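Local coordinates for fimbrial protein MyfA (Yersinia enterocolitica, PDB 5LND) that assembles as the major subunit into Myf fimbriae, protease-resistant surface polymers of pathogenic serotypes that probably act as a virulence factor, at residues 9-15 / 128-132; 35-41 / 104-110; 1-5 / 30-34. All blocks are in the same frame, centred on the assembly; numbering follows the deposited sequence.

Interaction 1 of 3, residues 9-15 / 128-132; sequences TENEIVS and KTVKE
The loop 9-15 and the C-terminal segment 128-132 run in nearly the same direction, their end-to-end vectors 27° apart. They converge from 7.5 Å between the CA atoms of Thr9 and Lys128 to 4.5 Å between those of Val14 and Lys131. A single bridge of parallel pattern forms there: Lys131 N donates to Ile13 O (2.7 Å) and Ser15 N to Lys131 O (2.6 Å), so the two bonds straddle Val14. One step earlier a water fills the gap, accepting from Ile13 N (2.9 Å) and donating to Thr129 O (2.8 Å). Ile13, an m,t rotamer, points toward the partner; its CG2 meets Val130 CG2 at 4.0 Å and its CD1 meets Lys128 CE at 3.7 Å. Lys128 (t,p,t,t) reaches across to the loop, where NZ donates to Thr9 O (2.8 Å) and Asn11 O (2.5 Å). Within the loop, Thr9 OG1 donates to Asn11 OD1 (2.6 Å). Ser15 OG donates to Glu132 OE1 (2.8 Å). Segment 128-132 lies on the last strand of the chain, consistent with the fused donor strand of this self-complemented subunit. Four of the five direct hydrogen bonds end on main-chain carbonyls, so the pairing depends little on side-chain identity in the loop.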
ATOM      1  N   THR B   9     -15.109  -7.800 -11.320  1.00 22.30           N
ATOM      2  CA  THR B   9     -15.936  -7.339 -12.423  1.00 23.77           C
ATOM      3  C   THR B   9     -15.160  -7.320 -13.735  1.00 26.89           C
ATOM      4  O   THR B   9     -13.958  -7.573 -13.753  1.00 26.94           O
ATOM      5  CB  THR B   9     -16.496  -5.964 -12.163  1.00 21.54           C
ATOM      6  OG1 THR B   9     -15.423  -5.082 -11.832  1.00 24.25           O
ATOM      7  CG2 THR B   9     -17.513  -6.000 -11.028  1.00 20.22           C
ATOM      8  N   GLU B  10     -15.856  -7.014 -14.829  1.00 27.79           N
ATOM      9  CA  GLU B  10     -15.273  -7.091 -16.171  1.00 30.34           C
ATOM     10  C   GLU B  10     -14.562  -5.817 -16.598  1.00 28.35           C
ATOM     11  O   GLU B  10     -13.697  -5.852 -17.469  1.00 28.20           O
ATOM     12  CB  GLU B  10     -16.338  -7.457 -17.210  1.00 31.17           C
ATOM     13  CG  GLU B  10     -16.675  -8.947 -17.266  1.00 42.78           C
ATOM     14  CD  GLU B  10     -17.802  -9.251 -18.241  1.00 56.60           C
ATOM     15  OE1 GLU B  10     -18.278  -8.305 -18.902  1.00 59.20           O
ATOM     16  OE2 GLU B  10     -18.210 -10.430 -18.344  1.00 58.54           O
ATOM     17  N   ASN B  11     -14.923  -4.697 -15.983  1.00 28.52           N
ATOM     18  CA  ASN B  11     -14.345  -3.415 -16.373  1.00 30.54           C
ATOM     19  C   ASN B  11     -12.831  -3.320 -16.179  1.00 31.69           C
ATOM     20  O   ASN B  11     -12.262  -3.875 -15.242  1.00 28.06           O
ATOM     21  CB  ASN B  11     -15.082  -2.245 -15.709  1.00 28.62           C
ATOM     22  CG  ASN B  11     -15.168  -2.385 -14.214  1.00 27.22           C
ATOM     23  OD1 ASN B  11     -15.765  -3.330 -13.704  1.00 28.04           O
ATOM     24  ND2 ASN B  11     -14.589  -1.433 -13.497  1.00 26.11           N
ATOM     25  N   GLU B  12     -12.181  -2.627 -17.098  1.00 30.69           N
ATOM     26  CA  GLU B  12     -10.732  -2.558 -17.097  1.00 28.11           C
ATOM     27  C   GLU B  12     -10.278  -1.418 -16.207  1.00 26.37           C
ATOM     28  O   GLU B  12     -10.786  -0.308 -16.307  1.00 29.53           O
ATOM     29  CB  GLU B  12     -10.257  -2.345 -18.527  1.00 32.97           C
ATOM     30  CG  GLU B  12      -8.763  -2.245 -18.719  1.00 35.65           C
ATOM     31  CD  GLU B  12      -8.394  -2.121 -20.187  1.00 42.87           C
ATOM     32  OE1 GLU B  12      -7.906  -1.044 -20.587  1.00 42.10           O
ATOM     33  OE2 GLU B  12      -8.601  -3.097 -20.939  1.00 50.55           O
ATOM     34  N   ILE B  13      -9.331  -1.688 -15.322  1.00 24.63           N
ATOM     35  CA  ILE B  13      -8.798  -0.621 -14.500  1.00 23.47           C
ATOM     36  C   ILE B  13      -7.322  -0.381 -14.817  1.00 26.44           C
ATOM     37  O   ILE B  13      -6.535  -1.325 -14.957  1.00 22.93           O
ATOM     38  CB  ILE B  13      -9.015  -0.891 -13.006  1.00 24.88           C
ATOM     39  CG1 ILE B  13     -10.468  -1.286 -12.737  1.00 22.08           C
ATOM     40  CG2 ILE B  13      -8.675   0.334 -12.200  1.00 24.78           C
ATOM     41  CD1 ILE B  13     -10.798  -1.468 -11.274  1.00 20.60           C
ATOM     42  N   VAL B  14      -6.968   0.894 -14.945  1.00 27.64           N
ATOM     43  CA  VAL B  14      -5.611   1.321 -15.254  1.00 25.93           C
ATOM     44  C   VAL B  14      -5.161   2.141 -14.067  1.00 24.94           C
ATOM     45  O   VAL B  14      -5.980   2.830 -13.457  1.00 24.84           O
ATOM     46  CB  VAL B  14      -5.603   2.205 -16.514  1.00 29.27           C
ATOM     47  CG1 VAL B  14      -4.230   2.804 -16.770  1.00 29.03           C
ATOM     48  CG2 VAL B  14      -6.051   1.400 -17.710  1.00 30.25           C
ATOM     49  N   SER B  15      -3.883   2.043 -13.716  1.00 23.30           N
ATOM     50  CA  SER B  15      -3.309   2.848 -12.638  1.00 25.80           C
ATOM     51  C   SER B  15      -3.547   4.339 -12.836  1.00 24.40           C
ATOM     52  O   SER B  15      -3.700   4.806 -13.965  1.00 26.31           O
ATOM     53  CB  SER B  15      -1.815   2.596 -12.528  1.00 25.89           C
ATOM     54  OG  SER B  15      -1.184   2.807 -13.770  1.00 28.18           O
ATOM     55  N   LYS B 128      -8.717  -8.648  -8.388  1.00 20.21           N
ATOM     56  CA  LYS B 128      -9.000  -7.739  -9.488  1.00 21.81           C
ATOM     57  C   LYS B 128      -7.680  -7.140  -9.961  1.00 23.03           C
ATOM     58  O   LYS B 128      -6.811  -6.806  -9.154  1.00 24.77           O
ATOM     59  CB  LYS B 128      -9.960  -6.644  -9.026  1.00 22.54           C
ATOM     60  CG  LYS B 128     -10.248  -5.556 -10.036  1.00 23.35           C
ATOM     61  CD  LYS B 128     -11.070  -6.086 -11.184  1.00 22.58           C
ATOM     62  CE  LYS B 128     -11.412  -4.972 -12.136  1.00 20.78           C
ATOM     63  NZ  LYS B 128     -12.048  -5.519 -13.343  1.00 23.29           N
ATOM     64  N   THR B 129      -7.515  -7.032 -11.270  1.00 22.97           N
ATOM     65  CA  THR B 129      -6.268  -6.528 -11.823  1.00 25.59           C
ATOM     66  C   THR B 129      -6.346  -5.023 -11.980  1.00 23.76           C
ATOM     67  O   THR B 129      -7.357  -4.498 -12.428  1.00 24.81           O
ATOM     68  CB  THR B 129      -5.981  -7.170 -13.186  1.00 26.71           C
ATOM     69  OG1 THR B 129      -5.908  -8.590 -13.032  1.00 29.22           O
ATOM     70  CG2 THR B 129      -4.675  -6.656 -13.773  1.00 26.62           C
ATOM     71  N   VAL B 130      -5.288  -4.329 -11.584  1.00 24.18           N
ATOM     72  CA  VAL B 130      -5.124  -2.938 -11.973  1.00 23.46           C
ATOM     73  C   VAL B 130      -3.935  -2.886 -12.918  1.00 24.19           C
ATOM     74  O   VAL B 130      -2.820  -3.249 -12.548  1.00 25.27           O
ATOM     75  CB  VAL B 130      -4.899  -2.008 -10.772  1.00 22.97           C
ATOM     76  CG1 VAL B 130      -4.462  -0.645 -11.250  1.00 25.35           C
ATOM     77  CG2 VAL B 130      -6.169  -1.883  -9.958  1.00 23.43           C
ATOM     78  N   LYS B 131      -4.183  -2.461 -14.150  1.00 27.25           N
ATOM     79  CA  LYS B 131      -3.141  -2.421 -15.165  1.00 28.81           C
ATOM     80  C   LYS B 131      -2.260  -1.190 -15.026  1.00 27.74           C
ATOM     81  O   LYS B 131      -2.702  -0.149 -14.545  1.00 28.42           O
ATOM     82  CB  LYS B 131      -3.764  -2.441 -16.554  1.00 28.18           C
ATOM     83  CG  LYS B 131      -4.658  -3.640 -16.828  1.00 33.50           C
ATOM     84  CD  LYS B 131      -3.893  -4.955 -16.886  1.00 36.36           C
ATOM     85  CE  LYS B 131      -4.758  -6.067 -17.477  1.00 43.14           C
ATOM     86  NZ  LYS B 131      -5.310  -5.688 -18.811  1.00 42.59           N
ATOM     87  N   GLU B 132      -1.002  -1.319 -15.432  1.00 28.00           N
ATOM     88  CA  GLU B 132      -0.130  -0.159 -15.493  1.00 29.43           C
ATOM     89  C   GLU B 132      -0.461   0.660 -16.735  1.00 33.69           C
ATOM     90  O   GLU B 132      -0.891   0.127 -17.763  1.00 33.77           O
ATOM     91  CB  GLU B 132       1.334  -0.587 -15.504  1.00 32.28           C
ATOM     92  CG  GLU B 132       2.310   0.522 -15.175  1.00 34.17           C
ATOM     93  CD  GLU B 132       1.739   1.535 -14.212  1.00 36.07           C
ATOM     94  OE1 GLU B 132       1.468   2.671 -14.652  1.00 39.45           O
ATOM     95  OE2 GLU B 132       1.567   1.203 -13.021  1.00 34.31           O
ATOM     96  OXT GLU B 132      -0.316   1.881 -16.736  1.00 36.94           O
TER
HETATM   97  O   HOH W   1      -8.470  -4.485 -15.019  1.00 29.13           O

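Interaction 2 of 3, residues 35-41 / 104-110; sequences HKGWNVR and RVEEYVE
A classic beta bulge lies at the end of the ladder: Lys36 and Gly37 both face Tyr108, with Lys36 N donating to Tyr108 O (2.8 Å) and Gly37 N reaching Tyr108 O only weakly (3.4 Å). The Tyr108 ring, chi1 p, folds over Gly37, whose CA lies 3.8 Å from the ring centroid in a CH-pi contact; a CB there would clash with Tyr108 OH, which bonds Asp76 OD1. Beyond the bulge, strands 37-41 and 104-108 are antiparallel, at 161° and 4.6 Å between axes. Gly37-Tyr108, Asn39-Glu106 and Arg41-Arg104 are hydrogen-bonded pairs, for example Asn39 N to Glu106 O (2.7 Å); Trp38-Glu107 and Val40-Val105 are non-hydrogen-bonded pairs. On the Asn39 face, Glu106 (chi1 m) makes a salt-bridge network with Arg41 NE (2.9 Å to OE1) and Arg104 NE (3.0 Å to OE2); OE1 also accepts a hydrogen bond from Asn39 ND2 (3.2 Å). On the other face, Glu107 CG sits 4.1 Å from the centroid of the six-membered ring of Trp38 (chi1 m). Trp38, Val40 and Val105 pack on Met29 of strand 22-30, as expected between the sheets of an Ig-like sandwich, while strands 72-75 and 118-130 flank the pair within its own sheet.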
ATOM      1  N   HIS B  35     -34.780 -16.082   6.144  1.00 25.11           N
ATOM      2  CA  HIS B  35     -33.618 -15.481   6.817  1.00 23.59           C
ATOM      3  C   HIS B  35     -33.789 -13.978   7.029  1.00 20.96           C
ATOM      4  O   HIS B  35     -34.574 -13.341   6.338  1.00 21.27           O
ATOM      5  CB  HIS B  35     -32.342 -15.744   6.016  1.00 20.70           C
ATOM      6  CG  HIS B  35     -32.366 -15.172   4.631  1.00 20.62           C
ATOM      7  ND1 HIS B  35     -32.930 -15.835   3.563  1.00 23.27           N
ATOM      8  CD2 HIS B  35     -31.893 -14.003   4.137  1.00 20.70           C
ATOM      9  CE1 HIS B  35     -32.805 -15.099   2.473  1.00 22.58           C
ATOM     10  NE2 HIS B  35     -32.182 -13.981   2.795  1.00 20.75           N
ATOM     11  N   LYS B  36     -33.039 -13.413   7.970  1.00 20.74           N
ATOM     12  CA  LYS B  36     -33.126 -11.982   8.255  1.00 20.95           C
ATOM     13  C   LYS B  36     -32.252 -11.127   7.342  1.00 20.38           C
ATOM     14  O   LYS B  36     -32.719 -10.147   6.763  1.00 20.28           O
ATOM     15  CB  LYS B  36     -32.766 -11.702   9.710  1.00 21.88           C
ATOM     16  CG  LYS B  36     -33.096 -10.296  10.148  1.00 22.94           C
ATOM     17  CD  LYS B  36     -32.649 -10.051  11.574  1.00 25.67           C
ATOM     18  CE  LYS B  36     -32.988  -8.640  12.021  1.00 22.24           C
ATOM     19  NZ  LYS B  36     -32.459  -8.403  13.376  1.00 24.83           N
ATOM     20  N   GLY B  37     -30.984 -11.499   7.213  1.00 18.85           N
ATOM     21  CA  GLY B  37     -30.059 -10.716   6.416  1.00 18.08           C
ATOM     22  C   GLY B  37     -28.717 -11.392   6.251  1.00 17.72           C
ATOM     23  O   GLY B  37     -28.593 -12.601   6.449  1.00 17.89           O
ATOM     24  N   TRP B  38     -27.714 -10.599   5.880  1.00 19.87           N
ATOM     25  CA  TRP B  38     -26.374 -11.106   5.599  1.00 18.41           C
ATOM     26  C   TRP B  38     -25.280 -10.245   6.233  1.00 17.78           C
ATOM     27  O   TRP B  38     -25.461  -9.052   6.454  1.00 17.52           O
ATOM     28  CB  TRP B  38     -26.137 -11.164   4.082  1.00 17.87           C
ATOM     29  CG  TRP B  38     -27.193 -11.904   3.303  1.00 17.53           C
ATOM     30  CD1 TRP B  38     -28.371 -11.403   2.839  1.00 18.18           C
ATOM     31  CD2 TRP B  38     -27.154 -13.277   2.899  1.00 18.77           C
ATOM     32  NE1 TRP B  38     -29.069 -12.378   2.168  1.00 19.69           N
ATOM     33  CE2 TRP B  38     -28.342 -13.540   2.193  1.00 20.23           C
ATOM     34  CE3 TRP B  38     -26.228 -14.308   3.063  1.00 17.71           C
ATOM     35  CZ2 TRP B  38     -28.627 -14.797   1.653  1.00 20.23           C
ATOM     36  CZ3 TRP B  38     -26.510 -15.541   2.527  1.00 18.54           C
ATOM     37  CH2 TRP B  38     -27.697 -15.780   1.833  1.00 19.74           C
ATOM     38  N   ASN B  39     -24.149 -10.871   6.526  1.00 15.47           N
ATOM     39  CA  ASN B  39     -22.932 -10.158   6.853  1.00 15.89           C
ATOM     40  C   ASN B  39     -21.891 -10.434   5.778  1.00 15.58           C
ATOM     41  O   ASN B  39     -21.840 -11.534   5.238  1.00 16.22           O
ATOM     42  CB  ASN B  39     -22.406 -10.602   8.214  1.00 17.19           C
ATOM     43  CG  ASN B  39     -23.266 -10.116   9.353  1.00 19.14           C
ATOM     44  OD1 ASN B  39     -23.817  -9.022   9.293  1.00 18.30           O
ATOM     45  ND2 ASN B  39     -23.384 -10.925  10.404  1.00 16.88           N
ATOM     46  N   VAL B  40     -21.091  -9.430   5.438  1.00 14.26           N
ATOM     47  CA  VAL B  40     -19.884  -9.664   4.661  1.00 15.74           C
ATOM     48  C   VAL B  40     -18.725  -9.156   5.510  1.00 16.11           C
ATOM     49  O   VAL B  40     -18.590  -7.950   5.721  1.00 16.12           O
ATOM     50  CB  VAL B  40     -19.911  -8.974   3.282  1.00 14.74           C
ATOM     51  CG1 VAL B  40     -18.710  -9.397   2.446  1.00 14.17           C
ATOM     52  CG2 VAL B  40     -21.180  -9.298   2.553  1.00 12.94           C
ATOM     53  N   ARG B  41     -17.916 -10.081   6.024  1.00 15.76           N
ATOM     54  CA  ARG B  41     -16.838  -9.738   6.942  1.00 17.95           C
ATOM     55  C   ARG B  41     -15.458  -9.915   6.320  1.00 18.29           C
ATOM     56  O   ARG B  41     -15.067 -11.033   5.984  1.00 19.83           O
ATOM     57  CB  ARG B  41     -16.915 -10.620   8.184  1.00 19.54           C
ATOM     58  CG  ARG B  41     -18.263 -10.649   8.875  1.00 17.34           C
ATOM     59  CD  ARG B  41     -18.112 -11.252  10.241  1.00 18.89           C
ATOM     60  NE  ARG B  41     -19.317 -11.138  11.049  1.00 19.74           N
ATOM     61  CZ  ARG B  41     -19.446 -10.278  12.050  1.00 19.16           C
ATOM     62  NH1 ARG B  41     -18.438  -9.479  12.337  1.00 21.52           N
ATOM     63  NH2 ARG B  41     -20.564 -10.214  12.760  1.00 18.99           N
ATOM     64  N   ARG B 104     -15.605 -13.400   4.627  1.00 20.73           N
ATOM     65  CA  ARG B 104     -16.529 -14.466   4.988  1.00 18.24           C
ATOM     66  C   ARG B 104     -17.954 -13.957   4.927  1.00 17.23           C
ATOM     67  O   ARG B 104     -18.288 -12.939   5.531  1.00 18.84           O
ATOM     68  CB  ARG B 104     -16.239 -14.975   6.394  1.00 20.44           C
ATOM     69  CG  ARG B 104     -17.254 -15.977   6.900  1.00 19.15           C
ATOM     70  CD  ARG B 104     -16.826 -16.586   8.215  1.00 21.83           C
ATOM     71  NE  ARG B 104     -16.963 -15.648   9.323  1.00 23.15           N
ATOM     72  CZ  ARG B 104     -15.965 -14.927   9.833  1.00 26.95           C
ATOM     73  NH1 ARG B 104     -14.736 -15.029   9.340  1.00 25.06           N
ATOM     74  NH2 ARG B 104     -16.194 -14.100  10.841  1.00 24.99           N
ATOM     75  N   VAL B 105     -18.790 -14.664   4.183  1.00 15.76           N
ATOM     76  CA  VAL B 105     -20.197 -14.316   4.089  1.00 19.63           C
ATOM     77  C   VAL B 105     -20.971 -15.054   5.169  1.00 17.50           C
ATOM     78  O   VAL B 105     -20.704 -16.217   5.428  1.00 17.95           O
ATOM     79  CB  VAL B 105     -20.758 -14.662   2.712  1.00 19.91           C
ATOM     80  CG1 VAL B 105     -22.224 -14.312   2.638  1.00 17.93           C
ATOM     81  CG2 VAL B 105     -20.002 -13.896   1.657  1.00 18.30           C
ATOM     82  N   GLU B 106     -21.914 -14.368   5.808  1.00 17.48           N
ATOM     83  CA  GLU B 106     -22.751 -14.984   6.831  1.00 17.54           C
ATOM     84  C   GLU B 106     -24.237 -14.670   6.630  1.00 18.14           C
ATOM     85  O   GLU B 106     -24.614 -13.514   6.480  1.00 18.22           O
ATOM     86  CB  GLU B 106     -22.317 -14.509   8.214  1.00 17.85           C
ATOM     87  CG  GLU B 106     -20.869 -14.757   8.559  1.00 16.44           C
ATOM     88  CD  GLU B 106     -20.507 -14.175   9.904  1.00 21.37           C
ATOM     89  OE1 GLU B 106     -21.209 -13.239  10.334  1.00 22.95           O
ATOM     90  OE2 GLU B 106     -19.536 -14.650  10.533  1.00 20.04           O
ATOM     91  N   GLU B 107     -25.071 -15.705   6.636  1.00 17.85           N
ATOM     92  CA  GLU B 107     -26.519 -15.536   6.595  1.00 19.24           C
ATOM     93  C   GLU B 107     -27.062 -15.646   8.009  1.00 19.28           C
ATOM     94  O   GLU B 107     -26.738 -16.600   8.715  1.00 18.39           O
ATOM     95  CB  GLU B 107     -27.151 -16.632   5.742  1.00 20.08           C
ATOM     96  CG  GLU B 107     -28.672 -16.572   5.665  1.00 20.65           C
ATOM     97  CD  GLU B 107     -29.286 -17.790   4.988  1.00 21.90           C
ATOM     98  OE1 GLU B 107     -28.614 -18.832   4.878  1.00 19.49           O
ATOM     99  OE2 GLU B 107     -30.452 -17.706   4.567  1.00 21.56           O
ATOM    100  N   TYR B 108     -27.894 -14.691   8.422  1.00 19.76           N
ATOM    101  CA  TYR B 108     -28.454 -14.734   9.772  1.00 17.74           C
ATOM    102  C   TYR B 108     -29.981 -14.767   9.821  1.00 20.98           C
ATOM    103  O   TYR B 108     -30.653 -14.477   8.835  1.00 18.86           O
ATOM    104  CB  TYR B 108     -27.879 -13.623  10.666  1.00 19.24           C
ATOM    105  CG  TYR B 108     -28.054 -12.208  10.160  1.00 17.13           C
ATOM    106  CD1 TYR B 108     -29.267 -11.547  10.275  1.00 16.71           C
ATOM    107  CD2 TYR B 108     -26.988 -11.518   9.610  1.00 18.33           C
ATOM    108  CE1 TYR B 108     -29.419 -10.253   9.830  1.00 16.66           C
ATOM    109  CE2 TYR B 108     -27.128 -10.222   9.161  1.00 16.29           C
ATOM    110  CZ  TYR B 108     -28.348  -9.595   9.265  1.00 18.39           C
ATOM    111  OH  TYR B 108     -28.500  -8.299   8.818  1.00 17.81           O
ATOM    112  N   VAL B 109     -30.514 -15.154  10.975  1.00 22.14           N
ATOM    113  CA  VAL B 109     -31.954 -15.195  11.171  1.00 22.61           C
ATOM    114  C   VAL B 109     -32.358 -14.338  12.347  1.00 24.93           C
ATOM    115  O   VAL B 109     -31.518 -13.956  13.161  1.00 24.89           O
ATOM    116  CB  VAL B 109     -32.502 -16.629  11.396  1.00 23.00           C
ATOM    117  CG1 VAL B 109     -32.299 -17.487  10.163  1.00 22.37           C
ATOM    118  CG2 VAL B 109     -31.895 -17.275  12.649  1.00 20.47           C
ATOM    119  N   GLU B 110     -33.653 -14.041  12.422  1.00 28.95           N
ATOM    120  CA  GLU B 110     -34.230 -13.329  13.557  1.00 29.59           C
ATOM    121  C   GLU B 110     -34.180 -14.193  14.812  1.00 30.76           C
ATOM    122  O   GLU B 110     -34.571 -15.362  14.788  1.00 30.56           O
ATOM    123  CB  GLU B 110     -35.681 -12.944  13.263  1.00 29.76           C
ATOM    124  CG  GLU B 110     -35.858 -11.875  12.188  1.00 32.24           C
ATOM    125  CD  GLU B 110     -36.661 -12.358  10.982  1.00 43.62           C
ATOM    126  OE1 GLU B 110     -37.566 -13.205  11.149  1.00 48.80           O
ATOM    127  OE2 GLU B 110     -36.384 -11.887   9.860  1.00 42.56           O
TER
HETATM  128  O   HOH W   2     -21.889 -12.778  13.071  1.00 20.66           O

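Interaction 3 of 3, residues 1-5 / 30-34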
ATOM      1  N   SER B   1     -29.548 -24.823  -0.016  1.00 24.75           N
ATOM      2  CA  SER B   1     -30.127 -23.784  -0.861  1.00 28.15           C
ATOM      3  C   SER B   1     -29.355 -22.464  -0.746  1.00 26.02           C
ATOM      4  O   SER B   1     -29.606 -21.519  -1.493  1.00 27.41           O
ATOM      5  CB  SER B   1     -31.604 -23.575  -0.515  1.00 30.24           C
ATOM      6  OG  SER B   1     -31.779 -23.255   0.852  1.00 30.76           O
ATOM      7  N   PHE B   2     -28.417 -22.415   0.195  1.00 25.79           N
ATOM      8  CA  PHE B   2     -27.527 -21.267   0.371  1.00 23.81           C
ATOM      9  C   PHE B   2     -26.334 -21.350  -0.577  1.00 25.32           C
ATOM     10  O   PHE B   2     -25.652 -22.380  -0.660  1.00 24.90           O
ATOM     11  CB  PHE B   2     -27.052 -21.182   1.828  1.00 22.89           C
ATOM     12  CG  PHE B   2     -25.710 -20.490   2.014  1.00 24.71           C
ATOM     13  CD1 PHE B   2     -25.632 -19.105   2.140  1.00 25.07           C
ATOM     14  CD2 PHE B   2     -24.533 -21.230   2.109  1.00 22.44           C
ATOM     15  CE1 PHE B   2     -24.409 -18.475   2.318  1.00 22.53           C
ATOM     16  CE2 PHE B   2     -23.317 -20.601   2.295  1.00 22.09           C
ATOM     17  CZ  PHE B   2     -23.254 -19.226   2.397  1.00 20.87           C
ATOM     18  N   SER B   3     -26.088 -20.252  -1.281  1.00 21.49           N
ATOM     19  CA  SER B   3     -25.000 -20.178  -2.234  1.00 21.49           C
ATOM     20  C   SER B   3     -24.481 -18.757  -2.262  1.00 24.26           C
ATOM     21  O   SER B   3     -25.221 -17.818  -1.982  1.00 25.89           O
ATOM     22  CB  SER B   3     -25.486 -20.559  -3.623  1.00 23.45           C
ATOM     23  OG  SER B   3     -26.199 -19.494  -4.215  1.00 25.54           O
ATOM     24  N   VAL B   4     -23.204 -18.598  -2.593  1.00 23.94           N
ATOM     25  CA  VAL B   4     -22.597 -17.277  -2.738  1.00 23.00           C
ATOM     26  C   VAL B   4     -21.805 -17.254  -4.036  1.00 22.32           C
ATOM     27  O   VAL B   4     -21.216 -18.259  -4.412  1.00 25.68           O
ATOM     28  CB  VAL B   4     -21.644 -16.968  -1.566  1.00 22.26           C
ATOM     29  CG1 VAL B   4     -21.074 -15.570  -1.679  1.00 21.85           C
ATOM     30  CG2 VAL B   4     -22.362 -17.121  -0.252  1.00 22.04           C
ATOM     31  N   GLU B   5     -21.813 -16.136  -4.751  1.00 21.15           N
ATOM     32  CA  GLU B   5     -20.840 -15.963  -5.824  1.00 23.18           C
ATOM     33  C   GLU B   5     -20.153 -14.621  -5.711  1.00 21.48           C
ATOM     34  O   GLU B   5     -20.804 -13.600  -5.550  1.00 21.54           O
ATOM     35  CB  GLU B   5     -21.456 -16.112  -7.214  1.00 26.88           C
ATOM     36  CG  GLU B   5     -20.476 -15.769  -8.363  1.00 32.27           C
ATOM     37  CD  GLU B   5     -19.333 -16.788  -8.564  1.00 33.41           C
ATOM     38  OE1 GLU B   5     -18.572 -17.081  -7.613  1.00 33.71           O
ATOM     39  OE2 GLU B   5     -19.177 -17.282  -9.704  1.00 35.04           O
ATOM     40  N   SER B  30     -27.377 -15.819  -2.061  1.00 22.23           N
ATOM     41  CA  SER B  30     -28.689 -16.403  -2.309  1.00 22.77           C
ATOM     42  C   SER B  30     -29.193 -17.366  -1.239  1.00 23.62           C
ATOM     43  O   SER B  30     -28.423 -18.137  -0.663  1.00 20.87           O
ATOM     44  CB  SER B  30     -28.703 -17.108  -3.663  1.00 23.77           C
ATOM     45  OG  SER B  30     -28.555 -16.179  -4.713  1.00 27.46           O
ATOM     46  N   ASP B  31     -30.504 -17.294  -0.995  1.00 25.09           N
ATOM     47  CA  ASP B  31     -31.254 -18.324  -0.277  1.00 23.96           C
ATOM     48  C   ASP B  31     -32.748 -18.048  -0.340  1.00 24.32           C
ATOM     49  O   ASP B  31     -33.191 -16.943  -0.046  1.00 24.24           O
ATOM     50  CB  ASP B  31     -30.833 -18.423   1.183  1.00 24.04           C
ATOM     51  CG  ASP B  31     -31.221 -19.750   1.797  1.00 25.59           C
ATOM     52  OD1 ASP B  31     -31.950 -20.518   1.140  1.00 25.10           O
ATOM     53  OD2 ASP B  31     -30.802 -20.029   2.936  1.00 28.07           O
ATOM     54  N   SER B  32     -33.521 -19.066  -0.703  1.00 27.67           N
ATOM     55  CA  SER B  32     -34.977 -18.959  -0.715  1.00 25.76           C
ATOM     56  C   SER B  32     -35.563 -19.361   0.629  1.00 24.28           C
ATOM     57  O   SER B  32     -36.738 -19.126   0.894  1.00 25.51           O
ATOM     58  CB  SER B  32     -35.566 -19.833  -1.812  1.00 25.99           C
ATOM     59  OG  SER B  32     -35.098 -21.168  -1.708  1.00 28.23           O
ATOM     60  N   GLY B  33     -34.739 -19.975   1.473  1.00 23.87           N
ATOM     61  CA  GLY B  33     -35.141 -20.282   2.832  1.00 24.23           C
ATOM     62  C   GLY B  33     -35.274 -19.002   3.627  1.00 25.63           C
ATOM     63  O   GLY B  33     -34.680 -17.986   3.270  1.00 24.35           O
ATOM     64  N   GLU B  34     -36.057 -19.044   4.700  1.00 28.21           N
ATOM     65  CA  GLU B  34     -36.333 -17.846   5.487  1.00 27.06           C
ATOM     66  C   GLU B  34     -35.096 -17.373   6.260  1.00 26.46           C
ATOM     67  O   GLU B  34     -34.445 -18.165   6.941  1.00 26.75           O
ATOM     68  CB  GLU B  34     -37.495 -18.101   6.448  1.00 25.18           C
ATOM     69  CG  GLU B  34     -37.960 -16.861   7.206  1.00 30.91           C
ATOM     70  CD  GLU B  34     -38.780 -17.181   8.446  1.00 33.80           C
ATOM     71  OE1 GLU B  34     -38.645 -18.292   8.998  1.00 34.69           O
ATOM     72  OE2 GLU B  34     -39.555 -16.307   8.879  1.00 37.46           O
TER
HETATM   73  O   HOH W   3     -25.629 -16.644  -5.142  1.00 20.63           O
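An antiparallel hydrogen-bonded bridge at the end of a beta ladder, followed at once by an Asx turn, defines this contact. Ser3 and Ser30 form the bridge, with CA atoms 5.3 Å apart: Ser30 N donates to Ser3 O at 2.9 Å and Ser3 N to Ser30 O at 3.2 Å, the latter oxygen also receiving a CA-H...O contact from Phe2 CA (3.4 Å). Both serine side chains lie on the same face, where a water joins them, 3.1 Å from Ser3 OG and 3.0 Å from Ser30 OG. In the Ig-like sandwich this is where strand 3-8, at the edge of its three-stranded sheet within this chain, begins beside the end of strand 22-30. The side chains of Phe2 and Val4 touch strands 97-108 and 118-130 of the other sheet, Phe2 meeting Glu107 and Val4 meeting Val105. The pairing with segment 1-5 stops at Ser30, although the backbone of Asp31 still bonds that of Glu80. Asp31 OD1 accepts from Gly33 N (2.9 Å), closing the Asx turn, and takes a second bond from Ser1 OG (2.8 Å), with Ser1 chi1 in p.

Interactions 2 and 3, their centres 11 Å apart, meet across the sandwich: Trp38 CZ3 packs 3.6 Å from Phe2 CE1 and Val105 CG2 3.9 Å from Val4 CG1. Interaction 1 lies on the opposite side of the chain's centre, its own centre 30 Å from both, yet shares a sheet with interaction 2 through neighbouring strands 97-108 and 118-130. Interactions 1 and 2 are both partly buried (3 of 11 and 8 of 14 touching residues). Interaction 2 (859 Å²) has a full ladder, aromatic packing and charge pairing; interaction 1 (492 Å²) combines one bridge, a lysine bound to two carbonyls, a Ser-Glu bond and a water; interaction 3 (238 Å²), a surface contact, uses small polar side chains and one bridge.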